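Local structure of putative sulfatase yidJ (2QZU) at residues 51-54 and 55-59; 113-116 and 117-120; 141-145 and 146-150. The protein probably hydrolyses sulfate esters as a metal-dependent arylsulfatase of the sulfatase family. All coordinates share one frame; numbering follows the deposited sequence.

Contact 1: 51-54 and 55-59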
loop_
_atom_site.group_PDB
_atom_site.type_symbol
_atom_site.label_atom_id
_atom_site.label_comp_id
_atom_site.label_asym_id
_atom_site.label_seq_id
_atom_site.Cartn_x
_atom_site.Cartn_y
_atom_site.Cartn_z
ATOM N N VAL A 51 22.599 3.886 -9.841
ATOM C CA VAL A 51 22.040 4.423 -8.612
ATOM C C VAL A 51 23.054 5.411 -8.039
ATOM O O VAL A 51 24.263 5.174 -8.091
ATOM C CB VAL A 51 21.732 3.295 -7.592
ATOM C CG1 VAL A 51 23.004 2.546 -7.224
ATOM C CG2 VAL A 51 21.070 3.886 -6.357
ATOM N N LYS A 52 22.558 6.526 -7.510
ATOM C CA LYS A 52 23.421 7.559 -6.955
ATOM C C LYS A 52 23.609 7.430 -5.452
ATOM O O LYS A 52 22.649 7.540 -4.688
ATOM C CB LYS A 52 22.854 8.940 -7.290
ATOM C CG LYS A 52 22.748 9.204 -8.786
ATOM C CD LYS A 52 22.162 10.572 -9.072
ATOM C CE LYS A 52 22.081 10.827 -10.569
ATOM N NZ LYS A 52 23.426 10.780 -11.208
ATOM N N THR A 53 24.853 7.193 -5.043
ATOM C CA THR A 53 25.217 7.052 -3.634
ATOM C C THR A 53 26.534 7.794 -3.410
ATOM O O THR A 53 27.552 7.194 -3.072
ATOM C CB THR A 53 25.411 5.564 -3.246
ATOM O OG1 THR A 53 26.444 4.979 -4.051
ATOM C CG2 THR A 53 24.120 4.787 -3.451
ATOM N N PRO A 54 26.526 9.121 -3.590
ATOM C CA PRO A 54 27.761 9.886 -3.398
ATOM C C PRO A 54 28.423 9.779 -2.022
ATOM O O PRO A 54 29.650 9.782 -1.921
ATOM C CB PRO A 54 27.338 11.315 -3.743
ATOM C CG PRO A 54 25.885 11.346 -3.345
ATOM C CD PRO A 54 25.388 10.015 -3.875
ATOM N N HIS A 55 27.626 9.681 -0.964
ATOM C CA HIS A 55 28.198 9.603 0.377
ATOM C C HIS A 55 28.818 8.242 0.679
ATOM O O HIS A 55 29.865 8.161 1.325
ATOM C CB HIS A 55 27.131 9.984 1.403
ATOM C CG HIS A 55 26.631 11.385 1.237
ATOM N ND1 HIS A 55 27.406 12.488 1.519
ATOM C CD2 HIS A 55 25.461 11.862 0.751
ATOM C CE1 HIS A 55 26.739 13.584 1.212
ATOM N NE2 HIS A 55 25.553 13.232 0.743
ATOM N N LEU A 56 28.189 7.174 0.202
ATOM C CA LEU A 56 28.743 5.846 0.410
ATOM C C LEU A 56 29.978 5.681 -0.474
ATOM O O LEU A 56 30.920 4.983 -0.101
ATOM C CB LEU A 56 27.705 4.768 0.081
ATOM C CG LEU A 56 26.559 4.664 1.090
ATOM C CD1 LEU A 56 25.561 3.618 0.623
ATOM C CD2 LEU A 56 27.117 4.294 2.458
ATOM N N ASP A 57 29.974 6.318 -1.645
ATOM C CA ASP A 57 31.133 6.239 -2.535
ATOM C C ASP A 57 32.320 6.899 -1.834
ATOM O O ASP A 57 33.444 6.401 -1.890
ATOM C CB ASP A 57 30.879 6.975 -3.861
ATOM C CG ASP A 57 29.877 6.267 -4.751
ATOM O OD1 ASP A 57 29.468 5.133 -4.424
ATOM O OD2 ASP A 57 29.506 6.850 -5.793
ATOM N N LYS A 58 32.059 8.032 -1.188
ATOM C CA LYS A 58 33.095 8.764 -0.465
ATOM C C LYS A 58 33.606 7.926 0.708
ATOM O O LYS A 58 34.810 7.824 0.935
ATOM C CB LYS A 58 32.535 10.101 0.039
ATOM C CG LYS A 58 33.523 10.953 0.828
ATOM C CD LYS A 58 34.718 11.374 -0.015
ATOM C CE LYS A 58 35.665 12.264 0.782
ATOM N NZ LYS A 58 36.864 12.658 -0.011
ATOM N N LEU A 59 32.683 7.317 1.445
ATOM C CA LEU A 59 33.047 6.479 2.580
ATOM C C LEU A 59 33.941 5.337 2.101
ATOM O O LEU A 59 34.955 5.023 2.726
ATOM C CB LEU A 59 31.789 5.904 3.235
ATOM C CG LEU A 59 31.995 5.059 4.489
ATOM C CD1 LEU A 59 32.590 5.922 5.599
ATOM C CD2 LEU A 59 30.661 4.472 4.919
HETATM O O HOH W 1 27.118 7.412 -6.804
#
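Thr-53 and Asp-57 face each other across the first turn of helix 54-61, with Thr-53 at the N-cap position. This helix belongs to the alkaline phosphatase-like fold of the sulfatases and leads into strand 64-66 of the large mixed sheet. Backbone bonds start the helix. Asp-57 N gives its hydrogen to Thr-53 O at 2.9 Å, and Lys-58 N reaches Pro-54 O at 3.1 Å. Pro-54, which has no N-H to offer, takes the first helical position. The N-cap side chain makes no capping bond; instead, the carboxylate of Asp-287, from helix 267-299, accepts hydrogen bonds from His-55 N and Leu-56 N.

Among the side chains, Thr-53 OG1 donates to Asp-57 OD1 at 3.1 Å, and the two chains cross at about a right angle. The hydroxyl meets the carboxylate from above, 52° out of its plane. The threonine rotamer (chi1 59°) turns OG1 to Asp-57 and leaves CG2 beside the backbone N. Both polar atoms also receive backbone N-H groups from an earlier part of the same loop, OG1 from Gly-44 and OD1 from Cys-45. The pair thus ties that part of the loop to the start of the helix, and the added donor at OD1 would be expected to favour a charged carboxylate.

Apolar contact is modest. Leu-56 CB lies 4.1 Å from Thr-53 CB, and Leu-56 also packs on Tyr-38 and on Ile-339 of strand 338-341. On the more exposed flank, the Pro-54 ring crosses the imidazole of His-55 obliquely, its CG 4.2 Å from His-55 CD2.

One water completes the join, accepting from Thr-53 N at 2.9 Å and donating to Asp-57 OD2 at 2.7 Å.

Contact 2: 113-116 and 117-120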
loop_
_atom_site.group_PDB
_atom_site.type_symbol
_atom_site.label_atom_id
_atom_site.label_comp_id
_atom_site.label_asym_id
_atom_site.label_seq_id
_atom_site.Cartn_x
_atom_site.Cartn_y
_atom_site.Cartn_z
ATOM N N ALA A 113 21.580 -14.830 25.699
ATOM C CA ALA A 113 22.601 -14.883 24.661
ATOM C C ALA A 113 23.658 -13.814 24.918
ATOM O O ALA A 113 23.335 -12.665 25.218
ATOM C CB ALA A 113 21.970 -14.672 23.286
ATOM N N ARG A 114 24.924 -14.204 24.814
ATOM C CA ARG A 114 26.031 -13.277 25.016
ATOM C C ARG A 114 26.320 -12.616 23.670
ATOM O O ARG A 114 27.015 -13.182 22.823
ATOM C CB ARG A 114 27.264 -14.043 25.504
ATOM C CG ARG A 114 28.501 -13.192 25.723
ATOM C CD ARG A 114 28.370 -12.316 26.945
ATOM N NE ARG A 114 29.607 -11.591 27.234
ATOM C CZ ARG A 114 29.712 -10.667 28.181
ATOM N NH1 ARG A 114 28.654 -10.365 28.922
ATOM N NH2 ARG A 114 30.862 -10.039 28.383
ATOM N N CYS A 115 25.779 -11.420 23.473
ATOM C CA CYS A 115 25.965 -10.698 22.217
ATOM C C CYS A 115 27.165 -9.758 22.255
ATOM O O CYS A 115 27.644 -9.405 23.331
ATOM C CB CYS A 115 24.689 -9.922 21.890
ATOM S SG CYS A 115 23.250 -11.014 21.727
ATOM N N TRP A 116 27.649 -9.342 21.086
ATOM C CA TRP A 116 28.811 -8.454 21.056
ATOM C C TRP A 116 28.554 -7.142 21.779
ATOM O O TRP A 116 29.487 -6.528 22.300
ATOM C CB TRP A 116 29.284 -8.171 19.621
ATOM C CG TRP A 116 28.257 -7.572 18.701
ATOM C CD1 TRP A 116 27.405 -8.248 17.873
ATOM C CD2 TRP A 116 27.993 -6.179 18.497
ATOM N NE1 TRP A 116 26.633 -7.363 17.161
ATOM C CE2 TRP A 116 26.971 -6.085 17.524
ATOM C CE3 TRP A 116 28.520 -4.998 19.041
ATOM C CZ2 TRP A 116 26.465 -4.855 17.081
ATOM C CZ3 TRP A 116 28.015 -3.770 18.598
ATOM C CH2 TRP A 116 26.997 -3.713 17.628
ATOM N N SER A 117 27.296 -6.715 21.814
ATOM C CA SER A 117 26.951 -5.476 22.492
ATOM C C SER A 117 27.121 -5.646 24.003
ATOM O O SER A 117 27.485 -4.699 24.699
ATOM C CB SER A 117 25.520 -5.052 22.144
ATOM O OG SER A 117 24.589 -6.087 22.407
ATOM N N ASP A 118 26.870 -6.857 24.501
ATOM C CA ASP A 118 27.028 -7.145 25.934
ATOM C C ASP A 118 28.509 -7.062 26.280
ATOM O O ASP A 118 28.887 -6.588 27.352
ATOM C CB ASP A 118 26.533 -8.558 26.274
ATOM C CG ASP A 118 25.023 -8.701 26.168
ATOM O OD1 ASP A 118 24.300 -7.957 26.867
ATOM O OD2 ASP A 118 24.561 -9.569 25.394
ATOM N N VAL A 119 29.340 -7.548 25.364
ATOM C CA VAL A 119 30.784 -7.533 25.548
ATOM C C VAL A 119 31.302 -6.091 25.611
ATOM O O VAL A 119 32.021 -5.723 26.543
ATOM C CB VAL A 119 31.493 -8.291 24.403
ATOM C CG1 VAL A 119 33.003 -8.103 24.498
ATOM C CG2 VAL A 119 31.141 -9.776 24.468
ATOM N N LEU A 120 30.932 -5.274 24.630
ATOM C CA LEU A 120 31.384 -3.886 24.613
ATOM C C LEU A 120 30.884 -3.108 25.824
ATOM O O LEU A 120 31.596 -2.250 26.350
ATOM C CB LEU A 120 30.953 -3.197 23.316
ATOM C CG LEU A 120 31.658 -3.712 22.060
ATOM C CD1 LEU A 120 31.140 -2.963 20.841
ATOM C CD2 LEU A 120 33.166 -3.520 22.198
#
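Trp-116 and Leu-120, one turn apart on helix 116-122, form the tightly packed side of this contact. Leu-120 CD1 comes up in the plane of the indole at its benzo edge, 3.8 Å from Trp-116 CE3. With chi1 at 57°, the indole is folded back over the start of the helix, which lays CD2 close to Ser-117 N. Tyr-362 adds an edge-to-face ring contact, and Leu-366 of helix 361-368 covers both Trp-116 and Leu-120. Within the turn, Leu-120 N donates to Trp-116 O at 3.0 Å and Val-119 N to Cys-115 O at 3.2 Å.

The other flank is looser and partly exposed. Arg-114, bent at chi2, lays its guanidinium alongside the first turn: one face looks onto the Asp-118 to Val-119 peptide, with Val-119 N over its centre, while NE touches Val-119 CG2 at 3.6 Å. Its plane is only 15° from that of the Asp-118 carboxylate, yet the charged atoms do not meet, Arg-114 NH1 staying 5.4 Å from Asp-118 OD1. The salt bridge of this arginine goes instead to Asp-122, a turn further on.

Asp-118 turns back to the N-cap residue. Its OD2 uses the anti lone pair to accept from Cys-115 N at 2.9 Å, and His-164 ND1 is a second partner of the same oxygen. Cys-115 SG supplies no return bond, so this carboxylate at the third helical position, gripping the N-cap N-H, makes one half of the capping-box pattern at a helix start.

Contact 3: 141-145 and 146-150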
loop_
_atom_site.group_PDB
_atom_site.type_symbol
_atom_site.label_atom_id
_atom_site.label_comp_id
_atom_site.label_asym_id
_atom_site.label_seq_id
_atom_site.Cartn_x
_atom_site.Cartn_y
_atom_site.Cartn_z
ATOM N N PRO A 141 -1.597 -8.710 24.940
ATOM C CA PRO A 141 -2.197 -7.947 23.838
ATOM C C PRO A 141 -1.105 -7.213 23.060
ATOM O O PRO A 141 -0.235 -6.577 23.655
ATOM C CB PRO A 141 -3.149 -6.994 24.560
ATOM C CG PRO A 141 -2.422 -6.731 25.851
ATOM C CD PRO A 141 -1.949 -8.112 26.241
ATOM N N TYR A 142 -1.154 -7.303 21.736
ATOM C CA TYR A 142 -0.145 -6.674 20.886
ATOM C C TYR A 142 -0.161 -5.149 20.962
ATOM O O TYR A 142 -1.218 -4.541 21.133
ATOM C CB TYR A 142 -0.346 -7.111 19.431
ATOM C CG TYR A 142 -0.371 -8.611 19.231
ATOM C CD1 TYR A 142 0.693 -9.407 19.655
ATOM C CD2 TYR A 142 -1.456 -9.235 18.614
ATOM C CE1 TYR A 142 0.679 -10.787 19.472
ATOM C CE2 TYR A 142 -1.480 -10.621 18.425
ATOM C CZ TYR A 142 -0.409 -11.388 18.859
ATOM O OH TYR A 142 -0.420 -12.752 18.691
ATOM N N VAL A 143 1.014 -4.532 20.835
ATOM C CA VAL A 143 1.094 -3.077 20.866
ATOM C C VAL A 143 0.298 -2.548 19.678
ATOM O O VAL A 143 0.213 -3.199 18.631
ATOM C CB VAL A 143 2.554 -2.563 20.808
ATOM C CG1 VAL A 143 3.306 -3.004 22.058
ATOM C CG2 VAL A 143 3.246 -3.066 19.561
ATOM N N ASP A 144 -0.270 -1.360 19.845
ATOM C CA ASP A 144 -1.131 -0.755 18.834
ATOM C C ASP A 144 -0.541 -0.097 17.582
ATOM O O ASP A 144 -0.672 1.114 17.392
ATOM C CB ASP A 144 -2.076 0.233 19.537
ATOM C CG ASP A 144 -3.207 0.703 18.643
ATOM O OD1 ASP A 144 -3.751 -0.127 17.887
ATOM O OD2 ASP A 144 -3.561 1.901 18.710
ATOM N N THR A 145 0.104 -0.890 16.726
ATOM C CA THR A 145 0.629 -0.373 15.458
ATOM C C THR A 145 -0.074 -1.154 14.349
ATOM O O THR A 145 -0.555 -2.264 14.580
ATOM C CB THR A 145 2.167 -0.520 15.326
ATOM O OG1 THR A 145 2.553 -1.870 15.585
ATOM C CG2 THR A 145 2.870 0.424 16.294
ATOM N N TYR A 146 -0.134 -0.578 13.151
ATOM C CA TYR A 146 -0.845 -1.206 12.037
ATOM C C TYR A 146 -0.475 -2.651 11.709
ATOM O O TYR A 146 -1.350 -3.446 11.353
ATOM C CB TYR A 146 -0.708 -0.357 10.764
ATOM C CG TYR A 146 0.573 -0.605 10.011
ATOM C CD1 TYR A 146 1.757 0.023 10.392
ATOM C CD2 TYR A 146 0.621 -1.535 8.971
ATOM C CE1 TYR A 146 2.957 -0.274 9.764
ATOM C CE2 TYR A 146 1.812 -1.842 8.341
ATOM C CZ TYR A 146 2.981 -1.208 8.749
ATOM O OH TYR A 146 4.184 -1.538 8.185
ATOM N N ASN A 147 0.807 -2.995 11.817
ATOM C CA ASN A 147 1.246 -4.348 11.495
ATOM C C ASN A 147 0.991 -5.382 12.587
ATOM O O ASN A 147 1.529 -6.488 12.545
ATOM C CB ASN A 147 2.726 -4.348 11.082
ATOM C CG ASN A 147 3.641 -3.689 12.110
ATOM O OD1 ASN A 147 3.198 -2.958 12.996
ATOM N ND2 ASN A 147 4.941 -3.936 11.973
ATOM N N ASN A 148 0.162 -5.015 13.558
ATOM C CA ASN A 148 -0.193 -5.920 14.643
ATOM C C ASN A 148 -1.692 -6.187 14.624
ATOM O O ASN A 148 -2.228 -6.865 15.502
ATOM C CB ASN A 148 0.224 -5.341 15.992
ATOM C CG ASN A 148 1.692 -5.561 16.284
ATOM O OD1 ASN A 148 2.429 -6.108 15.457
ATOM N ND2 ASN A 148 2.126 -5.142 17.464
ATOM N N ARG A 149 -2.363 -5.640 13.615
ATOM C CA ARG A 149 -3.798 -5.836 13.441
ATOM C C ARG A 149 -3.978 -7.026 12.504
ATOM O O ARG A 149 -3.227 -7.187 11.541
ATOM C CB ARG A 149 -4.446 -4.600 12.808
ATOM C CG ARG A 149 -4.404 -3.332 13.649
ATOM C CD ARG A 149 -5.161 -3.496 14.963
ATOM N NE ARG A 149 -5.177 -2.259 15.742
ATOM C CZ ARG A 149 -6.124 -1.328 15.659
ATOM N NH1 ARG A 149 -7.148 -1.488 14.831
ATOM N NH2 ARG A 149 -6.048 -0.233 16.406
ATOM N N GLY A 150 -4.971 -7.859 12.784
ATOM C CA GLY A 150 -5.207 -9.008 11.933
ATOM C C GLY A 150 -4.771 -10.326 12.540
ATOM O O GLY A 150 -4.593 -10.440 13.752
HETATM O O HOH W 2 -2.665 -3.501 16.755
#
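Asp-144 and Arg-149 form a salt bridge within the long loop that joins strands 126-130 and 168-172. Arg-149 NH2 meets the syn lone pair of Asp-144 OD1 at 2.7 Å, nearly straight (167°) and within the guanidinium plane; NE adds a weak bond to the same oxygen. The two flat groups are almost coplanar, 16° apart. Asp-144 sends CG anti to its N (chi1 -168°), bringing the acid round to the arginine, and is itself the centre of an inverse gamma turn closed by Thr-145 N on Val-143 O.

Hydrogen bonds between uncharged groups join the rest of the loop. Asn-148 ND2 donates to Val-143 O at 3.0 Å, from the same face of that carbonyl as Thr-145 N. Thr-145 OG1 donates to Asn-147 OD1 at 2.9 Å, while Asn-147 ND2 donates to Thr-174 O. Thr-145 O accepts from Asn-148 N. A water donates to Thr-145 O and, weakly, to Val-143 O, and accepts a weak bond from Arg-149 NE.

Packing is slighter: Asn-148 ND2 lies 3.2 Å from Val-143 CG2, with Tyr-142 CB a lesser contact.

Tyr-146 O accepts from Lys-24 NZ of the second subunit, making the loop part of the interface. Buried Asn-148 uses both amide ends, OD1 taking the N-H groups of Trp-154 and Asn-155, so polar bonds do much to set the loop's shape.

The contacts follow one another along the chain, all within the sulfatase domain, and none touches another. The centres of contacts 1 and 2 lie about 31 Å apart, those of 2 and 3 about 30 Å, and those of 1 and 3 about 37 Å. Contacts 1 and 2 are helix starts beside the large mixed sheet: helix 54-61 leads to strand 64-66, helix 116-122 to strand 126-130. Contact 3 sits in the long loop that joins strand 126-130 to its neighbour, strand 168-172 at one edge of the sheet, and alone among the three reaches the second subunit. Two helix entries thus precede strands of the common sheet, while the third contact shapes a peripheral loop at the dimer interface.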